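Local structure of MtN3/saliva family (Thermodesulfovibrio yellowstonii, 4RNG) at residues V39-A42 against M43-M47; P65-L68 against A69-S73; I75-F78 against L79-M83. The protein is a small SemiSWEET membrane protein that probably carries sugar across the bilayer, with two copies of the chain in its assembly. All coordinates share one frame; numbering follows the deposited sequence.

The three contacts sample two successive helices of one transmembrane bundle, 41-60 and 64-87, and illustrate a capped helix start, a polar side chain bonded to its own helix, and apolar packing. Interaction 1, at the start of helix 41-60, lies beside interaction 3: their centres are 10 Å apart, and Phe-44 CE1 packs at 3.8 Å on Ile-80 CD1. Interaction 2 shares helix 64-87 with interaction 3 but lies on the opposite side of the chain's centre, about 15 Å away centre to centre. Interactions 1 and 2 stay about 7 Å apart at their nearest atoms, yet both reach the second subunit. Interaction 1 alone holds a sulfate ion, probably from the crystallisation liquor.

Interaction 1. Residues V39-A42 against M43-M47; sequences VSLA and MFIFM. With SO4 (sulfate ion), chain K.
Ser-40 turns its hydroxyl anti to its own backbone N (chi1 170°), which places OG beside the carbonyl carbon and in front of Met-43 N. Phe-44 takes a different staggered position, with CG beside its backbone N and anti to the carbonyl carbon, and its ring swings back to meet Val-39. The first of these pairings is a textbook N-cap: Ser-40 stands just before the helix, and Met-43 N donates to its OG at 3.2 Å, nearly straight at 169°, giving a first-turn amide an acceptor where no preceding carbonyl can serve. The regular ladder then takes over, Ile-45 N bonding to Leu-41 O and Phe-46 N to Ala-42 O.

Val-39 CG1 comes to the edge of the Phe-44 ring, 3.7 Å from CE2, and Ser-40 O also sits near the ring plane, 3.4 Å from CD2. Farther round, Leu-41 CG meets Ile-45 CD1 at 4.0 Å, the two side chains lying at a slant to each other.

A sulfate ion shows the general attraction of a helix N-terminus for an anion. Leu-41 N gives it a short bond, 2.6 Å to O1 at 171°, while Ser-40 OG and Ala-42 N add weak ones to O4 and O3. Amides pointing out of the first turn, and the positive end of the helix dipole, probably favour the charge here; Lys-29 of the second subunit bonds to the same ion.

Around this start of helix 41-60, the second subunit contributes Gln-26, whose OE1 accepts from Ser-40 N, and packs Ala-22 against Met-43. Within the chain, Phe-44 touches Leu-23 of helix 23-33 and Ile-77 of helix 64-87.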
ATOM      1  N   VAL C  39      13.298  -7.060  -2.439  1.00 22.30           N
ATOM      2  CA  VAL C  39      12.278  -6.095  -2.034  1.00 27.50           C
ATOM      3  C   VAL C  39      12.630  -4.696  -2.536  1.00 28.77           C
ATOM      4  O   VAL C  39      13.792  -4.297  -2.474  1.00 27.86           O
ATOM      5  CB  VAL C  39      12.139  -6.055  -0.509  1.00 26.98           C
ATOM      6  CG1 VAL C  39      11.058  -5.097  -0.124  1.00 30.42           C
ATOM      7  CG2 VAL C  39      11.820  -7.439   0.033  1.00 21.39           C
ATOM      8  N   SER C  40      11.654  -3.941  -3.027  1.00 20.59           N
ATOM      9  CA  SER C  40      11.976  -2.632  -3.589  1.00 25.12           C
ATOM     10  C   SER C  40      11.940  -1.526  -2.561  1.00 24.60           C
ATOM     11  O   SER C  40      10.900  -1.233  -1.991  1.00 33.53           O
ATOM     12  CB  SER C  40      11.019  -2.272  -4.724  1.00 30.19           C
ATOM     13  OG  SER C  40      11.193  -0.915  -5.097  1.00 23.88           O
ATOM     14  N   LEU C  41      13.078  -0.881  -2.353  1.00 27.29           N
ATOM     15  CA  LEU C  41      13.156   0.200  -1.386  1.00 26.93           C
ATOM     16  C   LEU C  41      12.404   1.423  -1.898  1.00 25.53           C
ATOM     17  O   LEU C  41      11.731   2.117  -1.132  1.00 18.01           O
ATOM     18  CB  LEU C  41      14.617   0.549  -1.089  1.00 32.64           C
ATOM     19  CG  LEU C  41      14.886   1.603  -0.010  1.00 38.32           C
ATOM     20  CD1 LEU C  41      14.352   1.161   1.341  1.00 36.80           C
ATOM     21  CD2 LEU C  41      16.374   1.946   0.075  1.00 39.47           C
ATOM     22  N   ALA C  42      12.501   1.673  -3.201  1.00 18.85           N
ATOM     23  CA  ALA C  42      11.830   2.836  -3.788  1.00 18.55           C
ATOM     24  C   ALA C  42      10.348   2.795  -3.497  1.00 20.89           C
ATOM     25  O   ALA C  42       9.766   3.795  -3.079  1.00 31.12           O
ATOM     26  CB  ALA C  42      12.074   2.909  -5.293  1.00 19.03           C
ATOM     27  N   MET C  43       9.750   1.631  -3.710  1.00 18.48           N
ATOM     28  CA  MET C  43       8.332   1.437  -3.474  1.00 18.27           C
ATOM     29  C   MET C  43       7.949   1.857  -2.061  1.00 19.85           C
ATOM     30  O   MET C  43       6.955   2.559  -1.864  1.00 20.21           O
ATOM     31  CB  MET C  43       7.919  -0.022  -3.723  1.00 18.70           C
ATOM     32  CG  MET C  43       6.506  -0.301  -3.242  1.00 18.50           C
ATOM     33  SD  MET C  43       5.965  -2.005  -3.352  1.00 38.34           S
ATOM     34  CE  MET C  43       4.547  -1.952  -2.255  1.00 61.01           C
ATOM     35  N   PHE C  44       8.724   1.430  -1.072  1.00 19.35           N
ATOM     36  CA  PHE C  44       8.335   1.730   0.298  1.00 17.24           C
ATOM     37  C   PHE C  44       8.673   3.168   0.672  1.00 16.86           C
ATOM     38  O   PHE C  44       7.944   3.790   1.452  1.00 19.80           O
ATOM     39  CB  PHE C  44       8.974   0.750   1.267  1.00 22.30           C
ATOM     40  CG  PHE C  44       8.292  -0.586   1.283  1.00 26.58           C
ATOM     41  CD1 PHE C  44       7.078  -0.743   1.923  1.00 24.05           C
ATOM     42  CD2 PHE C  44       8.842  -1.671   0.619  1.00 32.07           C
ATOM     43  CE1 PHE C  44       6.437  -1.960   1.918  1.00 23.33           C
ATOM     44  CE2 PHE C  44       8.206  -2.894   0.615  1.00 30.78           C
ATOM     45  CZ  PHE C  44       7.000  -3.040   1.266  1.00 27.32           C
ATOM     46  N   ILE C  45       9.741   3.713   0.093  1.00 17.00           N
ATOM     47  CA  ILE C  45      10.068   5.111   0.326  1.00 21.58           C
ATOM     48  C   ILE C  45       8.909   5.997  -0.075  1.00 20.82           C
ATOM     49  O   ILE C  45       8.397   6.778   0.716  1.00 23.41           O
ATOM     50  CB  ILE C  45      11.289   5.559  -0.484  1.00 40.83           C
ATOM     51  CG1 ILE C  45      12.581   4.946   0.042  1.00 37.74           C
ATOM     52  CG2 ILE C  45      11.443   7.055  -0.412  1.00 44.96           C
ATOM     53  CD1 ILE C  45      13.786   5.360  -0.822  1.00 28.73           C
ATOM     54  N   PHE C  46       8.487   5.849  -1.318  1.00 21.99           N
ATOM     55  CA  PHE C  46       7.413   6.659  -1.843  1.00 22.49           C
ATOM     56  C   PHE C  46       6.052   6.284  -1.251  1.00 16.54           C
ATOM     57  O   PHE C  46       5.174   7.133  -1.154  1.00 20.23           O
ATOM     58  CB  PHE C  46       7.429   6.577  -3.364  1.00 22.32           C
ATOM     59  CG  PHE C  46       8.563   7.357  -3.975  1.00 22.73           C
ATOM     60  CD1 PHE C  46       8.525   8.737  -4.019  1.00 24.04           C
ATOM     61  CD2 PHE C  46       9.676   6.710  -4.474  1.00 27.77           C
ATOM     62  CE1 PHE C  46       9.570   9.458  -4.557  1.00 29.23           C
ATOM     63  CE2 PHE C  46      10.723   7.427  -5.019  1.00 33.85           C
ATOM     64  CZ  PHE C  46      10.670   8.802  -5.059  1.00 34.89           C
ATOM     65  N   MET C  47       5.862   5.015  -0.892  1.00 16.64           N
ATOM     66  CA  MET C  47       4.628   4.610  -0.238  1.00 25.97           C
ATOM     67  C   MET C  47       4.472   5.428   1.048  1.00 31.11           C
ATOM     68  O   MET C  47       3.404   5.981   1.312  1.00 16.07           O
ATOM     69  CB  MET C  47       4.618   3.113   0.111  1.00 26.30           C
ATOM     70  CG  MET C  47       3.902   2.211  -0.885  1.00 37.41           C
ATOM     71  SD  MET C  47       2.302   2.839  -1.438  1.00 70.60           S
ATOM     72  CE  MET C  47       1.346   2.730   0.064  1.00 74.06           C
TER
HETATM   73  S   SO4 K 101      15.478  -0.432  -4.969  1.00 64.96           S
HETATM   74  O1  SO4 K 101      15.178  -1.364  -3.883  1.00 63.53           O
HETATM   75  O2  SO4 K 101      16.744  -0.833  -5.586  1.00 66.38           O
HETATM   76  O3  SO4 K 101      15.609   0.919  -4.436  1.00 67.10           O
HETATM   77  O4  SO4 K 101      14.379  -0.439  -5.940  1.00 60.29           O

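Interaction 2. Residues P65-L68 against A69-S73; sequences PVIL and ANLIS
Asn-70 and Val-66 form a side-chain-to-backbone contact one turn apart, near the start of helix 64-87, the last helix of the SemiSWEET bundle. The side chains run alongside each other in the same direction, so that ND2 lies 3.6 Å from Val-66 CG1 while donating to the carbonyl of that residue. With chi1 at -77°, CG of Asn-70 is beside its own backbone N, and the amide folds back toward the preceding turn. The bond from ND2 to Val-66 O is short, 2.6 Å, and almost perfectly straight at 179°; the acceptor lies in the amide plane, whereas the donor is tilted a little from the carbonyl plane. Asn-70 N reaches the same oxygen only weakly, at 3.3 Å.

On the neighbouring flank Ile-67 CG2 touches Leu-71 CD1 at 4.0 Å, again side by side, and the backbone bonds from Leu-71 N and Ile-72 N continue the helix. A turn later Ser-73 repeats the theme: its OG gives a 2.8 Å bond to Ala-69 O, which Ser-73 N also uses, the two donors arriving from opposite faces of the carbonyl plane.

Helix 41-60 supplies Ile-51 and Trp-54 against Asn-70, and Trp-54 of the second subunit packs on Ala-69. As in related SemiSWEETs, Asn-70 and Trp-54 probably line the sugar pathway. Thr-20 of helix 7-21 shares a hydrogen bond with Ser-73 OG.

The chemistry thus illustrates how polar side chains can be accommodated in a membrane helix: Asn-70 and Ser-73 spend hydrogens on carbonyls of their own helix, and the bond from ND2 fixes the rotation of the amide, setting the direction of its OD1.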
ATOM      1  N   PRO C  65     -11.424   6.020   9.414  1.00 27.19           N
ATOM      2  CA  PRO C  65     -10.695   4.851   8.883  1.00 27.37           C
ATOM      3  C   PRO C  65      -9.467   5.219   8.020  1.00 29.47           C
ATOM      4  O   PRO C  65      -8.437   4.523   8.076  1.00 17.61           O
ATOM      5  CB  PRO C  65     -11.756   4.105   8.057  1.00 18.90           C
ATOM      6  CG  PRO C  65     -12.941   5.008   7.995  1.00 34.28           C
ATOM      7  CD  PRO C  65     -12.864   5.976   9.113  1.00 28.01           C
ATOM      8  N   VAL C  66      -9.563   6.309   7.255  1.00 23.14           N
ATOM      9  CA  VAL C  66      -8.425   6.786   6.469  1.00 23.54           C
ATOM     10  C   VAL C  66      -7.285   7.217   7.382  1.00 24.52           C
ATOM     11  O   VAL C  66      -6.117   6.878   7.164  1.00 21.31           O
ATOM     12  CB  VAL C  66      -8.818   7.960   5.579  1.00 17.91           C
ATOM     13  CG1 VAL C  66      -7.653   8.347   4.664  1.00 17.60           C
ATOM     14  CG2 VAL C  66     -10.054   7.614   4.790  1.00 18.47           C
ATOM     15  N   ILE C  67      -7.640   7.939   8.432  1.00 23.35           N
ATOM     16  CA  ILE C  67      -6.658   8.382   9.401  1.00 19.75           C
ATOM     17  C   ILE C  67      -5.901   7.210  10.043  1.00 21.73           C
ATOM     18  O   ILE C  67      -4.676   7.156  10.019  1.00 16.31           O
ATOM     19  CB  ILE C  67      -7.328   9.221  10.479  1.00 17.17           C
ATOM     20  CG1 ILE C  67      -7.906  10.490   9.839  1.00 23.05           C
ATOM     21  CG2 ILE C  67      -6.329   9.551  11.579  1.00 16.86           C
ATOM     22  CD1 ILE C  67      -8.804  11.319  10.746  1.00 17.91           C
ATOM     23  N   LEU C  68      -6.641   6.279  10.620  1.00 16.87           N
ATOM     24  CA  LEU C  68      -6.058   5.185  11.364  1.00 21.97           C
ATOM     25  C   LEU C  68      -5.181   4.268  10.498  1.00 21.39           C
ATOM     26  O   LEU C  68      -4.041   3.943  10.849  1.00 23.04           O
ATOM     27  CB  LEU C  68      -7.176   4.358  12.000  1.00 23.45           C
ATOM     28  CG  LEU C  68      -7.875   4.997  13.202  1.00 22.86           C
ATOM     29  CD1 LEU C  68      -8.918   4.057  13.789  1.00 27.43           C
ATOM     30  CD2 LEU C  68      -6.904   5.431  14.248  1.00 27.15           C
ATOM     31  N   ALA C  69      -5.725   3.840   9.369  1.00 20.60           N
ATOM     32  CA  ALA C  69      -5.006   2.910   8.513  1.00 22.80           C
ATOM     33  C   ALA C  69      -3.671   3.490   8.081  1.00 23.50           C
ATOM     34  O   ALA C  69      -2.682   2.769   7.936  1.00 25.42           O
ATOM     35  CB  ALA C  69      -5.837   2.536   7.306  1.00 20.19           C
ATOM     36  N   ASN C  70      -3.647   4.786   7.830  1.00 16.27           N
ATOM     37  CA  ASN C  70      -2.430   5.359   7.300  1.00 27.09           C
ATOM     38  C   ASN C  70      -1.347   5.585   8.354  1.00 25.83           C
ATOM     39  O   ASN C  70      -0.172   5.251   8.130  1.00 18.19           O
ATOM     40  CB  ASN C  70      -2.786   6.632   6.538  1.00 16.07           C
ATOM     41  CG  ASN C  70      -3.389   6.318   5.171  1.00 22.58           C
ATOM     42  OD1 ASN C  70      -2.663   6.042   4.220  1.00 29.61           O
ATOM     43  ND2 ASN C  70      -4.701   6.245   5.099  1.00 16.68           N
ATOM     44  N   LEU C  71      -1.741   6.031   9.539  1.00 18.39           N
ATOM     45  CA  LEU C  71      -0.779   6.163  10.623  1.00 15.53           C
ATOM     46  C   LEU C  71      -0.121   4.822  10.922  1.00 25.30           C
ATOM     47  O   LEU C  71       1.096   4.728  11.037  1.00 15.40           O
ATOM     48  CB  LEU C  71      -1.437   6.725  11.871  1.00 16.64           C
ATOM     49  CG  LEU C  71      -1.850   8.190  11.713  1.00 22.47           C
ATOM     50  CD1 LEU C  71      -2.666   8.689  12.906  1.00 23.97           C
ATOM     51  CD2 LEU C  71      -0.653   9.070  11.448  1.00 15.44           C
ATOM     52  N   ILE C  72      -0.939   3.789  11.073  1.00 16.96           N
ATOM     53  CA  ILE C  72      -0.424   2.491  11.422  1.00 15.83           C
ATOM     54  C   ILE C  72       0.372   1.855  10.277  1.00 25.64           C
ATOM     55  O   ILE C  72       1.392   1.211  10.529  1.00 27.92           O
ATOM     56  CB  ILE C  72      -1.569   1.581  11.883  1.00 25.31           C
ATOM     57  CG1 ILE C  72      -2.327   2.256  13.028  1.00 22.54           C
ATOM     58  CG2 ILE C  72      -1.046   0.220  12.320  1.00 16.28           C
ATOM     59  CD1 ILE C  72      -3.647   1.630  13.282  1.00 28.07           C
ATOM     60  N   SER C  73      -0.076   1.992   9.028  1.00 23.99           N
ATOM     61  CA  SER C  73       0.742   1.481   7.909  1.00 19.68           C
ATOM     62  C   SER C  73       2.128   2.129   7.900  1.00 18.81           C
ATOM     63  O   SER C  73       3.124   1.477   7.621  1.00 17.42           O
ATOM     64  CB  SER C  73       0.062   1.690   6.557  1.00 16.18           C
ATOM     65  OG  SER C  73      -1.130   0.949   6.475  1.00 22.46           O
TER

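Interaction 3. Residues I75-F78 against L79-M83; sequences ILIF and LIIFM
Ile-77 and Ile-81 meet on the better-packed flank of this helical stretch, where CG2 of the first lies 4.0 Å from CD1 of the second. CG1 of Ile-81 is next to its own backbone N (chi1 -66°), which sends the chain back over the previous turn and brings CG1 within 3.4 Å of Ile-77 O. That same oxygen accepts from Ile-81 N at 2.9 Å. Ile-80 does likewise one position earlier, its CG1 resting 3.6 Å from Leu-76 O.

Ile-77 and Ile-80 are buried on the side of helix 64-87 that faces its neighbours; in the SemiSWEET three-helix fold this last helix lies between the first and second. Leu-23 of helix 23-33 touches both isoleucines, and Met-47 and Ile-51 of helix 41-60 pack on Ile-77. No other protein chain of the assembly touches residues 75-83.

The other flank is looser between its side chains. Phe-78, Leu-79 and Phe-82 are exposed in the dimer and probably face lipid in the membrane; in the crystal each touches a neighbouring molecule. Phe-78 and Phe-82 both carry CG anti to the backbone N, and the rings splay outward, closing only to 4.3 Å between CZ of Phe-78 and CD2 of Phe-82. It is CB of Phe-82, rather than its ring, that lies over a face of the Phe-78 ring. The exception is CD1 of Leu-79, which comes within 3.3 Å of Ile-75 O, though it stays 4.4 Å from Ile-75 CG2 and keeps a similarly loose 4.4 Å from CD2 of Phe-78.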
ATOM      1  N   ILE C  75       3.921   3.191  10.435  1.00 15.46           N
ATOM      2  CA  ILE C  75       4.749   2.499  11.402  1.00 15.56           C
ATOM      3  C   ILE C  75       5.288   1.206  10.838  1.00 19.29           C
ATOM      4  O   ILE C  75       6.479   0.920  10.939  1.00 24.83           O
ATOM      5  CB  ILE C  75       3.990   2.203  12.699  1.00 26.21           C
ATOM      6  CG1 ILE C  75       3.770   3.504  13.481  1.00 21.18           C
ATOM      7  CG2 ILE C  75       4.798   1.256  13.571  1.00 15.81           C
ATOM      8  CD1 ILE C  75       2.356   3.761  13.889  1.00 27.82           C
ATOM      9  N   LEU C  76       4.403   0.425  10.236  1.00 19.43           N
ATOM     10  CA  LEU C  76       4.792  -0.872   9.709  1.00 21.44           C
ATOM     11  C   LEU C  76       5.746  -0.722   8.519  1.00 21.59           C
ATOM     12  O   LEU C  76       6.718  -1.469   8.384  1.00 16.75           O
ATOM     13  CB  LEU C  76       3.537  -1.667   9.322  1.00 18.64           C
ATOM     14  CG  LEU C  76       2.604  -2.031  10.487  1.00 20.13           C
ATOM     15  CD1 LEU C  76       1.348  -2.696   9.975  1.00 16.84           C
ATOM     16  CD2 LEU C  76       3.288  -2.910  11.542  1.00 18.13           C
ATOM     17  N   ILE C  77       5.491   0.284   7.686  1.00 20.66           N
ATOM     18  CA  ILE C  77       6.337   0.528   6.524  1.00 24.82           C
ATOM     19  C   ILE C  77       7.718   0.943   6.960  1.00 30.28           C
ATOM     20  O   ILE C  77       8.718   0.483   6.406  1.00 31.90           O
ATOM     21  CB  ILE C  77       5.741   1.577   5.595  1.00 16.17           C
ATOM     22  CG1 ILE C  77       4.757   0.893   4.655  1.00 16.41           C
ATOM     23  CG2 ILE C  77       6.810   2.231   4.749  1.00 16.20           C
ATOM     24  CD1 ILE C  77       4.098   1.839   3.694  1.00 18.18           C
ATOM     25  N   PHE C  78       7.777   1.775   7.993  1.00 26.50           N
ATOM     26  CA  PHE C  78       9.059   2.145   8.544  1.00 21.33           C
ATOM     27  C   PHE C  78       9.837   0.913   9.023  1.00 21.65           C
ATOM     28  O   PHE C  78      11.053   0.856   8.842  1.00 19.84           O
ATOM     29  CB  PHE C  78       8.911   3.132   9.682  1.00 18.22           C
ATOM     30  CG  PHE C  78      10.173   3.342  10.424  1.00 18.47           C
ATOM     31  CD1 PHE C  78      11.169   4.145   9.891  1.00 15.90           C
ATOM     32  CD2 PHE C  78      10.388   2.719  11.633  1.00 18.74           C
ATOM     33  CE1 PHE C  78      12.350   4.330  10.562  1.00 20.00           C
ATOM     34  CE2 PHE C  78      11.576   2.899  12.315  1.00 22.94           C
ATOM     35  CZ  PHE C  78      12.555   3.704  11.774  1.00 22.22           C
ATOM     36  N   LEU C  79       9.174  -0.056   9.645  1.00 16.56           N
ATOM     37  CA  LEU C  79       9.909  -1.263  10.029  1.00 21.14           C
ATOM     38  C   LEU C  79      10.597  -1.874   8.846  1.00 17.41           C
ATOM     39  O   LEU C  79      11.768  -2.212   8.915  1.00 27.60           O
ATOM     40  CB  LEU C  79       9.012  -2.336  10.650  1.00 20.14           C
ATOM     41  CG  LEU C  79       8.932  -2.394  12.159  1.00 27.76           C
ATOM     42  CD1 LEU C  79       8.404  -1.090  12.693  1.00 35.31           C
ATOM     43  CD2 LEU C  79       8.035  -3.544  12.523  1.00 29.06           C
ATOM     44  N   ILE C  80       9.844  -1.997   7.759  1.00 23.89           N
ATOM     45  CA  ILE C  80      10.322  -2.624   6.547  1.00 17.82           C
ATOM     46  C   ILE C  80      11.502  -1.861   5.983  1.00 17.88           C
ATOM     47  O   ILE C  80      12.496  -2.476   5.595  1.00 18.38           O
ATOM     48  CB  ILE C  80       9.197  -2.737   5.500  1.00 17.79           C
ATOM     49  CG1 ILE C  80       8.183  -3.783   5.975  1.00 22.95           C
ATOM     50  CG2 ILE C  80       9.749  -3.131   4.154  1.00 18.23           C
ATOM     51  CD1 ILE C  80       6.867  -3.750   5.233  1.00 17.85           C
ATOM     52  N   ILE C  81      11.404  -0.534   5.950  1.00 17.43           N
ATOM     53  CA  ILE C  81      12.516   0.294   5.474  1.00 30.96           C
ATOM     54  C   ILE C  81      13.773   0.062   6.334  1.00 30.46           C
ATOM     55  O   ILE C  81      14.882  -0.093   5.818  1.00 29.14           O
ATOM     56  CB  ILE C  81      12.146   1.796   5.482  1.00 19.80           C
ATOM     57  CG1 ILE C  81      11.034   2.065   4.467  1.00 16.82           C
ATOM     58  CG2 ILE C  81      13.364   2.661   5.179  1.00 17.07           C
ATOM     59  CD1 ILE C  81      10.553   3.512   4.444  1.00 16.40           C
ATOM     60  N   PHE C  82      13.575   0.019   7.648  1.00 24.83           N
ATOM     61  CA  PHE C  82      14.654  -0.200   8.607  1.00 17.88           C
ATOM     62  C   PHE C  82      15.353  -1.568   8.401  1.00 31.77           C
ATOM     63  O   PHE C  82      16.578  -1.663   8.505  1.00 25.54           O
ATOM     64  CB  PHE C  82      14.105  -0.048  10.024  1.00 23.96           C
ATOM     65  CG  PHE C  82      15.121  -0.245  11.093  1.00 25.68           C
ATOM     66  CD1 PHE C  82      15.416  -1.507  11.577  1.00 28.83           C
ATOM     67  CD2 PHE C  82      15.771   0.844  11.632  1.00 24.32           C
ATOM     68  CE1 PHE C  82      16.349  -1.683  12.576  1.00 30.69           C
ATOM     69  CE2 PHE C  82      16.710   0.673  12.624  1.00 29.04           C
ATOM     70  CZ  PHE C  82      17.001  -0.598  13.092  1.00 18.62           C
ATOM     71  N   MET C  83      14.578  -2.622   8.143  1.00 18.74           N
ATOM     72  CA  MET C  83      15.150  -3.942   7.888  1.00 19.46           C
ATOM     73  C   MET C  83      15.784  -4.087   6.499  1.00 26.40           C
ATOM     74  O   MET C  83      16.745  -4.852   6.318  1.00 21.17           O
ATOM     75  CB  MET C  83      14.101  -5.034   8.088  1.00 37.81           C
ATOM     76  CG  MET C  83      13.917  -5.460   9.532  1.00 42.15           C
ATOM     77  SD  MET C  83      12.752  -6.822   9.686  1.00 37.39           S
ATOM     78  CE  MET C  83      11.241  -6.032   9.100  1.00 22.20           C
TER